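Local structure of putative acyl-CoA dehydrogenase (Burkholderia xenovorans, 5JSC) at residues T263-A268 with M337-A342; F25-H30 with D87-C92; A39-N44 with E96-H101; P212-A217 with L231-A236. The protein is a tetrameric flavoprotein of the acyl-CoA dehydrogenase family, with a beta-rich middle domain set between helical domains, and binds flavin-adenine dinucleotide. All blocks are in the same frame, centred on the assembly; numbering follows the deposited sequence.

Contact 1 of 4, residues T263-A268 with M337-A342; sequences TSVAAA and MAKWHA. With SO4 (sulfate ion), chain P.
Ala-266 turns its methyl squarely onto segment 337-342, where it enters the notch made by Ala-338 and Ala-342, two methyls one helical turn apart. Its CB lies 3.9 Å from Ala-338 CB and 3.8 Å from Ala-342 CB. The approach goes deeper than methyl on methyl: Ala-266 CB comes to 3.3 Å from Ala-338 O, and in return Ala-342 CB sits 3.4 Å from Ala-266 O. With such small side chains between them the two helix axes come within 7.6 Å, running in the same sense at an angle of 24°. This is first-to-third helix packing in the helical bundle that forms the C-terminal domain of the acyl-CoA dehydrogenase fold; helix 298-325, which lies between the two in sequence, adds Val-318 against Ala-266. Beside the alanines, the side chains of Val-265 and Lys-339 cross obliquely. With chi1 at -164°, Lys-339 CG is anti to its backbone N and near Val-265 CB and CG1; chi2 (-87°) turns CD, and the extended remainder takes Lys-339 CE past Val-265 CG1 at 3.8 Å. Only hydrocarbon meets there. The buried ammonium goes on to donate to three backbone carbonyls, those of Gly-383, Leu-378 and Tyr-381.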
loop_
_atom_site.group_PDB
_atom_site.type_symbol
_atom_site.label_atom_id
_atom_site.label_comp_id
_atom_site.label_asym_id
_atom_site.label_seq_id
_atom_site.Cartn_x
_atom_site.Cartn_y
_atom_site.Cartn_z
ATOM N N THR C 263 3.159 -20.440 -13.864
ATOM C CA THR C 263 3.916 -20.622 -12.627
ATOM C C THR C 263 5.412 -20.426 -12.865
ATOM O O THR C 263 6.128 -19.932 -11.981
ATOM C CB THR C 263 3.637 -22.005 -12.031
ATOM O OG1 THR C 263 2.221 -22.221 -11.994
ATOM C CG2 THR C 263 4.181 -22.108 -10.606
ATOM N N SER C 264 5.895 -20.772 -14.061
ATOM C CA SER C 264 7.297 -20.542 -14.383
ATOM C C SER C 264 7.616 -19.057 -14.532
ATOM O O SER C 264 8.748 -18.657 -14.252
ATOM C CB SER C 264 7.686 -21.326 -15.651
ATOM O OG SER C 264 7.404 -20.608 -16.845
ATOM N N VAL C 265 6.650 -18.228 -14.967
ATOM C CA VAL C 265 6.867 -16.778 -14.967
ATOM C C VAL C 265 6.986 -16.275 -13.543
ATOM O O VAL C 265 7.798 -15.389 -13.244
ATOM C CB VAL C 265 5.729 -16.039 -15.701
ATOM C CG1 VAL C 265 5.909 -14.506 -15.606
ATOM C CG2 VAL C 265 5.669 -16.464 -17.147
ATOM N N ALA C 266 6.155 -16.812 -12.648
ATOM C CA ALA C 266 6.293 -16.499 -11.232
ATOM C C ALA C 266 7.674 -16.876 -10.725
ATOM O O ALA C 266 8.290 -16.122 -9.962
ATOM C CB ALA C 266 5.207 -17.212 -10.433
ATOM N N ALA C 267 8.184 -18.035 -11.154
ATOM C CA ALA C 267 9.510 -18.466 -10.720
ATOM C C ALA C 267 10.601 -17.535 -11.245
ATOM O O ALA C 267 11.549 -17.210 -10.520
ATOM C CB ALA C 267 9.756 -19.908 -11.168
ATOM N N ALA C 268 10.490 -17.097 -12.502
ATOM C CA ALA C 268 11.473 -16.145 -13.022
ATOM C C ALA C 268 11.433 -14.841 -12.238
ATOM O O ALA C 268 12.484 -14.290 -11.885
ATOM C CB ALA C 268 11.242 -15.880 -14.510
ATOM N N MET C 337 -2.443 -16.972 -8.985
ATOM C CA MET C 337 -2.010 -16.349 -7.734
ATOM C C MET C 337 -0.497 -16.183 -7.696
ATOM O O MET C 337 0.017 -15.125 -7.312
ATOM C CB MET C 337 -2.438 -17.196 -6.542
ATOM C CG MET C 337 -3.742 -16.880 -5.930
ATOM S SD MET C 337 -3.722 -17.665 -4.299
ATOM C CE MET C 337 -5.431 -17.347 -3.850
ATOM N N ALA C 338 0.235 -17.242 -8.049
ATOM C CA ALA C 338 1.691 -17.195 -7.992
ATOM C C ALA C 338 2.243 -16.170 -8.969
ATOM O O ALA C 338 3.133 -15.388 -8.622
ATOM C CB ALA C 338 2.267 -18.577 -8.290
ATOM N N LYS C 339 1.733 -16.177 -10.210
ATOM C CA LYS C 339 2.236 -15.265 -11.232
ATOM C C LYS C 339 1.979 -13.817 -10.828
ATOM O O LYS C 339 2.869 -12.965 -10.912
ATOM C CB LYS C 339 1.577 -15.601 -12.578
ATOM C CG LYS C 339 2.258 -15.012 -13.820
ATOM C CD LYS C 339 1.769 -13.614 -14.152
ATOM C CE LYS C 339 2.417 -13.086 -15.426
ATOM N NZ LYS C 339 1.942 -11.699 -15.774
ATOM N N TRP C 340 0.760 -13.536 -10.380
ATOM C CA TRP C 340 0.397 -12.216 -9.874
ATOM C C TRP C 340 1.315 -11.784 -8.737
ATOM O O TRP C 340 1.972 -10.734 -8.808
ATOM C CB TRP C 340 -1.070 -12.282 -9.434
ATOM C CG TRP C 340 -1.623 -11.193 -8.556
ATOM C CD1 TRP C 340 -1.099 -9.957 -8.298
ATOM C CD2 TRP C 340 -2.850 -11.270 -7.831
ATOM N NE1 TRP C 340 -1.934 -9.263 -7.441
ATOM C CE2 TRP C 340 -3.016 -10.055 -7.148
ATOM C CE3 TRP C 340 -3.834 -12.262 -7.694
ATOM C CZ2 TRP C 340 -4.110 -9.812 -6.325
ATOM C CZ3 TRP C 340 -4.917 -12.015 -6.874
ATOM C CH2 TRP C 340 -5.053 -10.796 -6.209
ATOM N N HIS C 341 1.376 -12.578 -7.668
ATOM C CA HIS C 341 2.096 -12.161 -6.465
ATOM C C HIS C 341 3.593 -12.039 -6.723
ATOM O O HIS C 341 4.245 -11.081 -6.280
ATOM C CB HIS C 341 1.832 -13.167 -5.343
ATOM C CG HIS C 341 2.388 -12.767 -4.014
ATOM N ND1 HIS C 341 3.730 -12.851 -3.706
ATOM C CD2 HIS C 341 1.770 -12.321 -2.895
ATOM C CE1 HIS C 341 3.917 -12.441 -2.465
ATOM N NE2 HIS C 341 2.743 -12.120 -1.948
ATOM N N ALA C 342 4.169 -13.021 -7.410
ATOM C CA ALA C 342 5.621 -12.996 -7.570
ATOM C C ALA C 342 6.061 -11.870 -8.497
ATOM O O ALA C 342 7.111 -11.263 -8.278
ATOM C CB ALA C 342 6.118 -14.353 -8.073
HETATM S S SO4 P . 4.015 -9.878 0.977
HETATM O O1 SO4 P . 4.710 -11.115 1.342
HETATM O O2 SO4 P . 2.604 -10.172 0.730
HETATM O O3 SO4 P . 4.614 -9.320 -0.244
HETATM O O4 SO4 P . 4.118 -8.945 2.101
#

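Contact 2 of 4, residues F25-H30 with D87-C92; sequences FFEPRH and DTRAVC. With SO4 (sulfate ion), chain Q.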
loop_
_atom_site.group_PDB
_atom_site.type_symbol
_atom_site.label_atom_id
_atom_site.label_comp_id
_atom_site.label_asym_id
_atom_site.label_seq_id
_atom_site.Cartn_x
_atom_site.Cartn_y
_atom_site.Cartn_z
ATOM N N PHE C 25 7.622 -29.576 -0.365
ATOM C CA PHE C 25 7.204 -29.461 -1.755
ATOM C C PHE C 25 8.211 -30.087 -2.707
ATOM O O PHE C 25 7.845 -30.418 -3.838
ATOM C CB PHE C 25 7.029 -27.992 -2.158
ATOM C CG PHE C 25 5.843 -27.303 -1.548
ATOM C CD1 PHE C 25 4.582 -27.863 -1.608
ATOM C CD2 PHE C 25 5.991 -26.060 -0.949
ATOM C CE1 PHE C 25 3.483 -27.203 -1.073
ATOM C CE2 PHE C 25 4.898 -25.398 -0.404
ATOM C CZ PHE C 25 3.645 -25.972 -0.462
ATOM N N PHE C 26 9.476 -30.224 -2.293
ATOM C CA PHE C 26 10.543 -30.674 -3.174
ATOM C C PHE C 26 10.924 -32.116 -2.889
ATOM O O PHE C 26 10.821 -32.599 -1.757
ATOM C CB PHE C 26 11.796 -29.808 -3.023
ATOM C CG PHE C 26 11.608 -28.399 -3.478
ATOM C CD1 PHE C 26 11.423 -28.122 -4.825
ATOM C CD2 PHE C 26 11.625 -27.349 -2.565
ATOM C CE1 PHE C 26 11.255 -26.814 -5.257
ATOM C CE2 PHE C 26 11.446 -26.032 -2.991
ATOM C CZ PHE C 26 11.264 -25.767 -4.338
ATOM N N GLU C 27 11.405 -32.787 -3.933
ATOM C CA GLU C 27 12.010 -34.106 -3.841
ATOM C C GLU C 27 13.521 -33.994 -3.923
ATOM O O GLU C 27 14.051 -32.958 -4.330
ATOM C CB GLU C 27 11.485 -35.002 -4.966
ATOM C CG GLU C 27 10.033 -35.359 -4.782
ATOM C CD GLU C 27 9.802 -36.141 -3.500
ATOM O OE1 GLU C 27 10.690 -36.932 -3.115
ATOM O OE2 GLU C 27 8.743 -35.954 -2.865
ATOM N N PRO C 28 14.263 -35.039 -3.522
ATOM C CA PRO C 28 15.730 -34.964 -3.632
ATOM C C PRO C 28 16.221 -34.599 -5.023
ATOM O O PRO C 28 17.188 -33.836 -5.146
ATOM C CB PRO C 28 16.177 -36.374 -3.216
ATOM C CG PRO C 28 15.127 -36.803 -2.252
ATOM C CD PRO C 28 13.830 -36.240 -2.785
ATOM N N ARG C 29 15.570 -35.100 -6.079
ATOM C CA ARG C 29 16.014 -34.766 -7.429
ATOM C C ARG C 29 15.964 -33.264 -7.684
ATOM O O ARG C 29 16.758 -32.747 -8.479
ATOM C CB ARG C 29 15.171 -35.505 -8.470
ATOM C CG ARG C 29 13.717 -35.078 -8.515
ATOM C CD ARG C 29 12.976 -35.778 -9.651
ATOM N NE ARG C 29 11.621 -35.256 -9.801
ATOM C CZ ARG C 29 10.575 -35.728 -9.133
ATOM N NH1 ARG C 29 10.737 -36.734 -8.281
ATOM N NH2 ARG C 29 9.371 -35.202 -9.319
ATOM N N HIS C 30 15.055 -32.548 -7.015
ATOM C CA HIS C 30 14.959 -31.106 -7.228
ATOM C C HIS C 30 16.123 -30.376 -6.586
ATOM O O HIS C 30 16.600 -29.368 -7.117
ATOM C CB HIS C 30 13.631 -30.572 -6.695
ATOM C CG HIS C 30 12.451 -31.141 -7.410
ATOM N ND1 HIS C 30 11.454 -31.843 -6.772
ATOM C CD2 HIS C 30 12.139 -31.155 -8.728
ATOM C CE1 HIS C 30 10.569 -32.253 -7.665
ATOM N NE2 HIS C 30 10.961 -31.846 -8.859
ATOM N N ASP C 87 7.691 -31.747 -15.365
ATOM C CA ASP C 87 7.959 -31.528 -13.944
ATOM C C ASP C 87 7.936 -30.023 -13.697
ATOM O O ASP C 87 8.911 -29.324 -13.989
ATOM C CB ASP C 87 9.302 -32.163 -13.581
ATOM C CG ASP C 87 9.647 -32.078 -12.099
ATOM O OD1 ASP C 87 9.105 -31.225 -11.372
ATOM O OD2 ASP C 87 10.505 -32.881 -11.659
ATOM N N THR C 88 6.804 -29.523 -13.170
ATOM C CA THR C 88 6.633 -28.086 -12.973
ATOM C C THR C 88 7.639 -27.547 -11.973
ATOM O O THR C 88 8.172 -26.447 -12.148
ATOM C CB THR C 88 5.212 -27.773 -12.481
ATOM O OG1 THR C 88 4.271 -28.631 -13.136
ATOM C CG2 THR C 88 4.857 -26.328 -12.786
ATOM N N ARG C 89 7.905 -28.302 -10.908
ATOM C CA ARG C 89 8.891 -27.853 -9.931
ATOM C C ARG C 89 10.265 -27.701 -10.572
ATOM O O ARG C 89 10.996 -26.740 -10.287
ATOM C CB ARG C 89 8.943 -28.831 -8.758
ATOM C CG ARG C 89 7.690 -28.760 -7.878
ATOM C CD ARG C 89 7.582 -29.929 -6.912
ATOM N NE ARG C 89 7.209 -31.150 -7.615
ATOM C CZ ARG C 89 7.094 -32.337 -7.037
ATOM N NH1 ARG C 89 7.340 -32.468 -5.739
ATOM N NH2 ARG C 89 6.737 -33.397 -7.756
ATOM N N ALA C 90 10.635 -28.638 -11.445
ATOM C CA ALA C 90 11.918 -28.537 -12.130
ATOM C C ALA C 90 11.966 -27.322 -13.049
ATOM O O ALA C 90 12.936 -26.552 -13.016
ATOM C CB ALA C 90 12.198 -29.821 -12.909
ATOM N N VAL C 91 10.931 -27.127 -13.880
ATOM C CA VAL C 91 10.926 -25.969 -14.776
ATOM C C VAL C 91 11.021 -24.673 -13.976
ATOM O O VAL C 91 11.751 -23.741 -14.349
ATOM C CB VAL C 91 9.677 -25.979 -15.677
ATOM C CG1 VAL C 91 9.592 -24.666 -16.465
ATOM C CG2 VAL C 91 9.726 -27.164 -16.638
ATOM N N CYS C 92 10.312 -24.609 -12.847
ATOM C CA CYS C 92 10.357 -23.413 -12.011
ATOM C C CYS C 92 11.745 -23.193 -11.413
ATOM O O CYS C 92 12.250 -22.063 -11.410
ATOM C CB CYS C 92 9.295 -23.509 -10.917
ATOM S SG CYS C 92 7.627 -23.224 -11.551
HETATM S S SO4 Q . 6.016 -35.967 -5.392
HETATM O O1 SO4 Q . 6.077 -37.253 -4.705
HETATM O O2 SO4 Q . 6.609 -36.099 -6.722
HETATM O O3 SO4 Q . 4.625 -35.551 -5.528
HETATM O O4 SO4 Q . 6.746 -34.964 -4.621
HETATM O O HOH W 1 7.291 -33.485 -10.541
#
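His-30 and Ala-90, whose CA atoms are 6.3 Å apart, lie in the first turns of helices 28-44 and 88-101, so that two helix starts face each other in the helical N-terminal domain of the acyl-CoA dehydrogenase fold. The His-30 ring reaches tip to tip toward Asp-87, its plane nearly perpendicular to the carboxylate (81°). In this His-carboxylate hydrogen bond, NE2 of His-30 donates to the syn lone pair of Asp-87 OD2 at 3.0 Å, with a weaker second bond to OD1. On its far side His-30 ND1 accepts from Glu-27 N, the N-cap of its own helix, at 3.0 Å, which fixes the ring's rotation. Asp-87 OD1 meanwhile caps helix 88-101 by accepting from Ala-90 N from above the carboxylate plane. Arg-29 adds a salt bridge, its NE 3.2 Å from Asp-87 OD2, which lies in the guanidinium plane. Arg-89 passes across His-30: its CB makes a CH-pi contact with the ring face, and chi3 (-74°) bends the chain at NE. His-30 CE1 lies over the guanidinium centre. Arg-89 NH1 donates 2.8 Å to Phe-25 O and also to a sulfate oxygen, NH2 to the sulfate and a water, and NE forms a salt bridge with Asp-326. Arg-29 NH2 and Arg-89 NH2 are only 3.6 Å apart; Asp-87, Asp-326 and a sulfate probably from the crystallisation liquor may offset this repulsion. Because His-30 ND1 accepts while NE2 donates, the ring is probably neutral.

Contact 3 of 4, residues A39-N44 with E96-H101; sequences AWCRAN and ETLAKH. With EDO (1,2-ethanediol), chain O.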
loop_
_atom_site.group_PDB
_atom_site.type_symbol
_atom_site.label_atom_id
_atom_site.label_comp_id
_atom_site.label_asym_id
_atom_site.label_seq_id
_atom_site.Cartn_x
_atom_site.Cartn_y
_atom_site.Cartn_z
ATOM N N ALA C 39 25.407 -24.394 -10.826
ATOM C CA ALA C 39 26.774 -24.570 -11.300
ATOM C C ALA C 39 26.895 -24.224 -12.779
ATOM O O ALA C 39 27.895 -23.630 -13.206
ATOM C CB ALA C 39 27.240 -26.005 -11.046
ATOM N N TRP C 40 25.891 -24.599 -13.583
ATOM C CA TRP C 40 25.913 -24.232 -14.993
ATOM C C TRP C 40 25.933 -22.715 -15.154
ATOM O O TRP C 40 26.702 -22.174 -15.957
ATOM C CB TRP C 40 24.712 -24.850 -15.730
ATOM C CG TRP C 40 24.746 -24.570 -17.226
ATOM C CD1 TRP C 40 25.292 -25.365 -18.198
ATOM C CD2 TRP C 40 24.254 -23.400 -17.900
ATOM N NE1 TRP C 40 25.162 -24.766 -19.432
ATOM C CE2 TRP C 40 24.530 -23.559 -19.275
ATOM C CE3 TRP C 40 23.605 -22.238 -17.474
ATOM C CZ2 TRP C 40 24.182 -22.599 -20.224
ATOM C CZ3 TRP C 40 23.261 -21.280 -18.418
ATOM C CH2 TRP C 40 23.551 -21.469 -19.778
ATOM N N CYS C 41 25.114 -22.011 -14.371
ATOM C CA CYS C 41 25.087 -20.552 -14.438
ATOM C C CYS C 41 26.431 -19.940 -14.064
ATOM O O CYS C 41 26.900 -19.006 -14.728
ATOM C CB CYS C 41 23.999 -20.010 -13.518
ATOM S SG CYS C 41 22.341 -20.299 -14.121
ATOM N N ARG C 42 27.054 -20.431 -12.989
ATOM C CA ARG C 42 28.316 -19.849 -12.539
ATOM C C ARG C 42 29.420 -20.048 -13.562
ATOM O O ARG C 42 30.330 -19.218 -13.663
ATOM C CB ARG C 42 28.728 -20.448 -11.196
ATOM C CG ARG C 42 27.953 -19.877 -10.028
ATOM C CD ARG C 42 28.251 -20.594 -8.725
ATOM N NE ARG C 42 27.542 -19.960 -7.617
ATOM C CZ ARG C 42 27.207 -20.564 -6.481
ATOM N NH1 ARG C 42 26.557 -19.886 -5.541
ATOM N NH2 ARG C 42 27.500 -21.842 -6.286
ATOM N N ALA C 43 29.356 -21.129 -14.331
ATOM C CA ALA C 43 30.406 -21.431 -15.289
ATOM C C ALA C 43 30.152 -20.856 -16.675
ATOM O O ALA C 43 31.112 -20.677 -17.434
ATOM C CB ALA C 43 30.587 -22.944 -15.403
ATOM N N ASN C 44 28.897 -20.564 -17.026
ATOM C CA ASN C 44 28.555 -20.195 -18.393
ATOM C C ASN C 44 27.972 -18.799 -18.553
ATOM O O ASN C 44 27.873 -18.320 -19.690
ATOM C CB ASN C 44 27.563 -21.209 -18.980
ATOM C CG ASN C 44 28.206 -22.537 -19.264
ATOM O OD1 ASN C 44 28.869 -22.704 -20.287
ATOM N ND2 ASN C 44 28.027 -23.496 -18.360
ATOM N N GLU C 96 13.852 -19.922 -12.151
ATOM C CA GLU C 96 14.257 -19.134 -10.988
ATOM C C GLU C 96 15.769 -18.941 -10.954
ATOM O O GLU C 96 16.261 -17.815 -10.794
ATOM C CB GLU C 96 13.775 -19.795 -9.696
ATOM C CG GLU C 96 14.151 -18.977 -8.487
ATOM C CD GLU C 96 13.936 -19.688 -7.174
ATOM O OE1 GLU C 96 13.064 -20.573 -7.082
ATOM O OE2 GLU C 96 14.645 -19.343 -6.204
ATOM N N THR C 97 16.528 -20.028 -11.121
ATOM C CA THR C 97 17.982 -19.925 -11.049
ATOM C C THR C 97 18.540 -19.149 -12.231
ATOM O O THR C 97 19.416 -18.294 -12.061
ATOM C CB THR C 97 18.600 -21.318 -10.985
ATOM O OG1 THR C 97 17.989 -22.043 -9.915
ATOM C CG2 THR C 97 20.115 -21.243 -10.746
ATOM N N LEU C 98 18.047 -19.423 -13.437
ATOM C CA LEU C 98 18.533 -18.686 -14.600
ATOM C C LEU C 98 18.253 -17.196 -14.460
ATOM O O LEU C 98 19.149 -16.368 -14.655
ATOM C CB LEU C 98 17.902 -19.236 -15.876
ATOM C CG LEU C 98 18.445 -20.585 -16.346
ATOM C CD1 LEU C 98 17.506 -21.174 -17.395
ATOM C CD2 LEU C 98 19.861 -20.456 -16.889
ATOM N N ALA C 99 17.018 -16.839 -14.089
ATOM C CA ALA C 99 16.666 -15.425 -13.951
ATOM C C ALA C 99 17.521 -14.740 -12.893
ATOM O O ALA C 99 17.878 -13.560 -13.038
ATOM C CB ALA C 99 15.187 -15.284 -13.601
ATOM N N LYS C 100 17.865 -15.465 -11.821
ATOM C CA LYS C 100 18.708 -14.906 -10.772
ATOM C C LYS C 100 20.078 -14.488 -11.301
ATOM O O LYS C 100 20.738 -13.638 -10.692
ATOM C CB LYS C 100 18.851 -15.932 -9.638
ATOM C CG LYS C 100 19.584 -15.425 -8.403
ATOM C CD LYS C 100 19.426 -16.380 -7.228
ATOM C CE LYS C 100 20.043 -17.731 -7.513
ATOM N NZ LYS C 100 19.900 -18.657 -6.346
ATOM N N HIS C 101 20.517 -15.055 -12.424
ATOM C CA HIS C 101 21.793 -14.717 -13.038
ATOM C C HIS C 101 21.669 -13.911 -14.321
ATOM O O HIS C 101 22.534 -13.064 -14.584
ATOM C CB HIS C 101 22.583 -15.991 -13.360
ATOM C CG HIS C 101 23.037 -16.752 -12.156
ATOM N ND1 HIS C 101 24.303 -16.618 -11.632
ATOM C CD2 HIS C 101 22.409 -17.678 -11.392
ATOM C CE1 HIS C 101 24.434 -17.421 -10.589
ATOM N NE2 HIS C 101 23.298 -18.072 -10.420
HETATM C C1 EDO O . 12.905 -21.954 -3.830
HETATM O O1 EDO O . 12.723 -20.630 -4.327
HETATM C C2 EDO O . 14.177 -22.554 -4.411
HETATM O O2 EDO O . 15.221 -21.577 -4.404
#
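Cys-41 and His-101 both place their gamma atoms, SG and CG, anti to the carbonyl carbon. In His-101 this chi1 (-67°) brings CG near Cys-41 and chi2 (-97°) turns the ring face to Cys-41 CB, while chi1 of Cys-41 only directs SG. Cys-41 CB stands over the middle of the His-101 ring, 3.6 Å from its centroid and close to the normal, a CH-pi contact. The sulfur is displaced from that axis, meeting the ring obliquely with Cys-41 SG 4.3 Å from the His-101 centroid. It also meets Leu-98, whose CD2 is 3.7 Å from Cys-41 SG and, at 3.8 Å, touches Trp-40 CZ3. One leucine methyl thus fills the angle between the sulfur and the indole. Segments 39-44 and 96-101 run in the same direction, inclined by 27° with axes 9.9 Å apart, as part of the helical N-terminal domain; helix 103-122 also packs on Leu-98, through Ala-105 and Leu-109. Asn-44 ND2 lies above the indole, toward the rim, and donates to Trp-40 O at 3.0 Å. Beyond His-101, Arg-42 brings its CG obliquely toward CE1 of the ring. No hydrogen bond spans the two segments directly; the polar link passes through Glu-38, one oxygen of which pairs with His-101 NE2 and the other with Arg-42 NE. That carboxylate probably balances the arginine charge and may favour a protonated His-101, while sulfur, methyl and ring carbons supply the direct adhesion.

Contact 4 of 4, residues P212-A217 with L231-A236; sequences PGLEIA and LHFAGA
Pro-212 begins the approach to Ala-236, with its O 3.5 Å from Ala-236 CA, at the open end of a beta hairpin, strands 214-219 and 228-233 of the middle domain. Gly-213 has a positive phi (91°), and a CB there would run into Ala-234 O; its own O accepts from Ala-234 N at 2.8 Å. Just beyond, Gly-235 and Ala-236 both face Leu-171 in a G1 beta bulge, where the chain turns a corner. Leu-214 pairs with Phe-233 at a non-hydrogen-bonded position. Its chi1 (175°) puts CG anti to the backbone N and chi2 (55°) then swings Leu-214 CD1 over one ring face, 3.8 Å from the Phe-233 centroid. Glu-215 and His-232 are the hydrogen-bonded pair, Glu-215 N to His-232 O at 2.8 Å and His-232 N to Glu-215 O at 2.9 Å. Their side chains run side by side on the other face, Glu-215 OE2 at the ring edge beside His-232 CD2, while His-232 ND1 is hydrogen-bonded to Asp-174 OD1. Ile-216 returns to the leucine face, where Tyr-187 of strand 186-192 also packs; Ile-216 CD1 lies 3.6 Å from Leu-231 CD2. Last comes Ala-217, whose CB rests 4.0 Å from His-232 CB.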
loop_
_atom_site.group_PDB
_atom_site.type_symbol
_atom_site.label_atom_id
_atom_site.label_comp_id
_atom_site.label_asym_id
_atom_site.label_seq_id
_atom_site.Cartn_x
_atom_site.Cartn_y
_atom_site.Cartn_z
ATOM N N PRO C 212 6.090 -19.820 -46.828
ATOM C CA PRO C 212 5.885 -18.633 -47.662
ATOM C C PRO C 212 4.658 -17.867 -47.193
ATOM O O PRO C 212 3.640 -18.457 -46.830
ATOM C CB PRO C 212 5.697 -19.214 -49.068
ATOM C CG PRO C 212 6.406 -20.519 -49.019
ATOM C CD PRO C 212 6.146 -21.051 -47.634
ATOM N N GLY C 213 4.772 -16.541 -47.174
ATOM C CA GLY C 213 3.703 -15.709 -46.678
ATOM C C GLY C 213 3.782 -15.377 -45.204
ATOM O O GLY C 213 3.035 -14.504 -44.744
ATOM N N LEU C 214 4.636 -16.059 -44.439
ATOM C CA LEU C 214 4.938 -15.667 -43.066
ATOM C C LEU C 214 6.049 -14.627 -43.112
ATOM O O LEU C 214 7.194 -14.942 -43.453
ATOM C CB LEU C 214 5.340 -16.877 -42.226
ATOM C CG LEU C 214 5.806 -16.570 -40.797
ATOM C CD1 LEU C 214 4.767 -15.764 -40.040
ATOM C CD2 LEU C 214 6.139 -17.858 -40.038
ATOM N N GLU C 215 5.712 -13.383 -42.790
ATOM C CA GLU C 215 6.637 -12.268 -42.923
ATOM C C GLU C 215 6.982 -11.719 -41.550
ATOM O O GLU C 215 6.115 -11.605 -40.676
ATOM C CB GLU C 215 6.038 -11.163 -43.807
ATOM C CG GLU C 215 5.569 -11.676 -45.166
ATOM C CD GLU C 215 4.865 -10.625 -46.008
ATOM O OE1 GLU C 215 4.609 -10.899 -47.201
ATOM O OE2 GLU C 215 4.561 -9.535 -45.486
ATOM N N ILE C 216 8.261 -11.413 -41.346
ATOM C CA ILE C 216 8.688 -10.707 -40.142
ATOM C C ILE C 216 8.495 -9.222 -40.430
ATOM O O ILE C 216 9.321 -8.588 -41.091
ATOM C CB ILE C 216 10.132 -11.034 -39.760
ATOM C CG1 ILE C 216 10.350 -12.556 -39.746
ATOM C CG2 ILE C 216 10.459 -10.431 -38.414
ATOM C CD1 ILE C 216 9.452 -13.319 -38.768
ATOM N N ALA C 217 7.368 -8.676 -39.974
ATOM C CA ALA C 217 6.988 -7.324 -40.369
ATOM C C ALA C 217 7.818 -6.272 -39.653
ATOM O O ALA C 217 8.064 -5.192 -40.206
ATOM C CB ALA C 217 5.501 -7.100 -40.096
ATOM N N LEU C 231 4.547 -10.483 -36.567
ATOM C CA LEU C 231 4.436 -11.412 -37.679
ATOM C C LEU C 231 3.252 -11.011 -38.535
ATOM O O LEU C 231 2.149 -10.835 -38.016
ATOM C CB LEU C 231 4.230 -12.839 -37.181
ATOM C CG LEU C 231 5.181 -13.369 -36.119
ATOM C CD1 LEU C 231 4.779 -14.785 -35.771
ATOM C CD2 LEU C 231 6.607 -13.305 -36.622
ATOM N N HIS C 232 3.467 -10.886 -39.837
ATOM C CA HIS C 232 2.376 -10.650 -40.768
ATOM C C HIS C 232 2.171 -11.893 -41.620
ATOM O O HIS C 232 3.118 -12.396 -42.231
ATOM C CB HIS C 232 2.648 -9.442 -41.665
ATOM C CG HIS C 232 1.560 -9.195 -42.664
ATOM N ND1 HIS C 232 0.292 -8.799 -42.297
ATOM C CD2 HIS C 232 1.542 -9.316 -44.012
ATOM C CE1 HIS C 232 -0.458 -8.673 -43.379
ATOM N NE2 HIS C 232 0.277 -8.980 -44.432
ATOM N N PHE C 233 0.940 -12.388 -41.651
ATOM C CA PHE C 233 0.583 -13.565 -42.431
ATOM C C PHE C 233 -0.123 -13.081 -43.686
ATOM O O PHE C 233 -1.233 -12.544 -43.612
ATOM C CB PHE C 233 -0.309 -14.504 -41.624
ATOM C CG PHE C 233 0.380 -15.127 -40.438
ATOM C CD1 PHE C 233 0.612 -14.392 -39.286
ATOM C CD2 PHE C 233 0.789 -16.451 -40.479
ATOM C CE1 PHE C 233 1.239 -14.964 -38.194
ATOM C CE2 PHE C 233 1.424 -17.034 -39.393
ATOM C CZ PHE C 233 1.645 -16.290 -38.246
ATOM N N ALA C 234 0.522 -13.266 -44.832
ATOM C CA ALA C 234 0.016 -12.808 -46.121
ATOM C C ALA C 234 -0.347 -14.039 -46.945
ATOM O O ALA C 234 0.419 -14.492 -47.796
ATOM C CB ALA C 234 1.056 -11.929 -46.831
ATOM N N GLY C 235 -1.530 -14.588 -46.683
ATOM C CA GLY C 235 -1.940 -15.780 -47.405
ATOM C C GLY C 235 -1.057 -16.977 -47.132
ATOM O O GLY C 235 -0.844 -17.806 -48.026
ATOM N N ALA C 236 -0.528 -17.084 -45.917
ATOM C CA ALA C 236 0.391 -18.162 -45.588
ATOM C C ALA C 236 -0.358 -19.485 -45.520
ATOM O O ALA C 236 -1.361 -19.609 -44.810
ATOM C CB ALA C 236 1.086 -17.870 -44.261
#

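From the N terminus, segments 25-30 and 39-44 lie at the start of and on helix 28-44, and their partners 87-92 and 96-101 follow in the same order at the start of and on helix 88-101. Contacts 2 and 3 therefore cross, closing loops of 56 and 51 residues; the contact centres are about 16 Å apart. Contact 4 then closes a hairpin with 13 intervening residues in the middle domain, and contact 1 a span of 68 within the C-terminal domain. Helix 250-286 of contact 1 packs on helix 88-101, Ala-267 meeting Cys-92 and Ala-268 meeting Ala-99, which ties the two helical domains together. Contact 4 stands apart, about 33 Å from contact 1 between centres.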